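Local coordinates for putative sesquiterpene cyclase (Kitasatospora setae, PDB 4MC3), which catalyses the magnesium-dependent 1,11-cyclization of (2E,6E)-farnesyl diphosphate to the sesquiterpene alcohol (2Z,6E)-hedycaryol, with release of diphosphate, at residues L276-L279 against D280-A283. Numbering follows the deposited sequence.
Sequences LEEL and DRQA
Glu278 divides its carboxylate between two residues of the next turn, OE1 going to Arg281 and OE2 to Gln282. With CG anti to the backbone N (chi1 171°) and the chain bent at chi2, the acid group comes between the ends of these two side chains. Arg281 NH2 meets Glu278 OE1 at 3.2 Å, nearly along the C-O axis and in the guanidinium plane, a hydrogen-bonded salt bridge. Gln282 NE2 approaches Glu278 OE2 from the anti side at 3.0 Å; the amide is turned 75° from the carboxylate, and its nitrogen stands 19° out of the carboxylate plane. Ser199 holds Gln282 OE1, so the amide also links this turn to helix 198-201. Glu277 runs alongside Arg281, pointing the same way, in a long salt bridge, Glu277 OE1 to Arg281 NH1 3.6 Å; a water accepts from Arg281 NH2 and gives a weak bond to Glu277 OE1. Leu276 O, already taking a weak bond from Asp280 N, also accepts from a second water, which donates to Asp280 OD1 as well; Asp280 also pairs with Arg289. Leu279, buried, packs on Val200, Ala292 and Val293. Its carbonyl O receives weak bonds from Gln282 N and Ala283 N as the helix ends and Ala283 turns to positive phi. Glu277, Glu278 and Arg281 form a salt-bridge network, extended by the Glu278-Gln282 hydrogen bond, typical of the exposed face of an amphipathic surface helix, here helix 250-282 of the all-helical class I terpene synthase fold.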
loop_
_atom_site.group_PDB
_atom_site.type_symbol
_atom_site.label_atom_id
_atom_site.label_comp_id
_atom_site.label_asym_id
_atom_site.label_seq_id
_atom_site.Cartn_x
_atom_site.Cartn_y
_atom_site.Cartn_z
ATOM N N LEU A 276 17.176 7.009 -12.414
ATOM C CA LEU A 276 17.541 7.484 -13.736
ATOM C C LEU A 276 18.905 6.976 -14.180
ATOM O O LEU A 276 19.065 6.535 -15.324
ATOM C CB LEU A 276 17.459 9.007 -13.793
ATOM C CG LEU A 276 16.046 9.573 -13.686
ATOM C CD1 LEU A 276 16.006 11.094 -13.598
ATOM C CD2 LEU A 276 15.190 9.096 -14.857
ATOM N N GLU A 277 19.881 7.011 -13.276
ATOM C CA GLU A 277 21.241 6.508 -13.563
ATOM C C GLU A 277 21.248 5.005 -13.826
ATOM O O GLU A 277 21.928 4.505 -14.739
ATOM C CB GLU A 277 22.186 6.839 -12.391
ATOM C CG GLU A 277 22.324 8.327 -12.093
ATOM C CD GLU A 277 23.108 8.628 -10.813
ATOM O OE1 GLU A 277 23.722 7.698 -10.207
ATOM O OE2 GLU A 277 23.109 9.819 -10.424
ATOM N N GLU A 278 20.444 4.271 -13.062
ATOM C CA GLU A 278 20.404 2.828 -13.196
ATOM C C GLU A 278 19.732 2.441 -14.524
ATOM O O GLU A 278 20.104 1.437 -15.124
ATOM C CB GLU A 278 19.643 2.190 -12.008
ATOM C CG GLU A 278 19.342 0.686 -12.123
ATOM C CD GLU A 278 20.616 -0.181 -12.121
ATOM O OE1 GLU A 278 21.692 0.365 -11.820
ATOM O OE2 GLU A 278 20.558 -1.410 -12.388
ATOM N N LEU A 279 18.718 3.196 -14.956
ATOM C CA LEU A 279 18.069 2.881 -16.252
ATOM C C LEU A 279 19.104 2.957 -17.401
ATOM O O LEU A 279 19.106 2.116 -18.298
ATOM C CB LEU A 279 16.876 3.808 -16.490
ATOM C CG LEU A 279 15.699 3.602 -15.499
ATOM C CD1 LEU A 279 14.645 4.669 -15.715
ATOM C CD2 LEU A 279 15.073 2.224 -15.655
ATOM N N ASP A 280 19.996 3.959 -17.351
ATOM C CA ASP A 280 21.138 4.103 -18.310
ATOM C C ASP A 280 22.131 2.920 -18.274
ATOM O O ASP A 280 22.557 2.440 -19.319
ATOM C CB ASP A 280 21.814 5.433 -18.006
ATOM C CG ASP A 280 20.941 6.631 -18.385
ATOM O OD1 ASP A 280 19.912 6.441 -19.064
ATOM O OD2 ASP A 280 21.285 7.773 -18.023
ATOM N N ARG A 281 22.511 2.458 -17.092
ATOM C CA ARG A 281 23.364 1.282 -16.930
ATOM C C ARG A 281 22.794 -0.002 -17.522
ATOM O O ARG A 281 23.560 -0.891 -17.927
ATOM C CB ARG A 281 23.673 1.058 -15.443
ATOM C CG ARG A 281 24.594 2.109 -14.852
ATOM C CD ARG A 281 25.054 1.711 -13.462
ATOM N NE ARG A 281 25.438 2.884 -12.679
ATOM C CZ ARG A 281 24.703 3.449 -11.721
ATOM N NH1 ARG A 281 25.173 4.521 -11.089
ATOM N NH2 ARG A 281 23.509 2.957 -11.375
ATOM N N GLN A 282 21.464 -0.103 -17.590
ATOM C CA GLN A 282 20.828 -1.321 -18.092
ATOM C C GLN A 282 20.652 -1.314 -19.614
ATOM O O GLN A 282 20.463 -2.370 -20.209
ATOM C CB GLN A 282 19.487 -1.584 -17.394
ATOM C CG GLN A 282 19.680 -2.019 -15.947
ATOM C CD GLN A 282 18.467 -2.683 -15.324
ATOM O OE1 GLN A 282 17.673 -3.359 -15.992
ATOM N NE2 GLN A 282 18.333 -2.514 -14.008
ATOM N N ALA A 283 20.726 -0.143 -20.228
ATOM C CA ALA A 283 20.548 -0.010 -21.673
ATOM C C ALA A 283 19.214 -0.579 -22.145
ATOM O O ALA A 283 19.137 -1.368 -23.056
ATOM C CB ALA A 283 21.701 -0.646 -22.432
HETATM O O HOH W 1 17.635 7.801 -17.701
HETATM O O HOH W 2 21.980 4.759 -9.575
#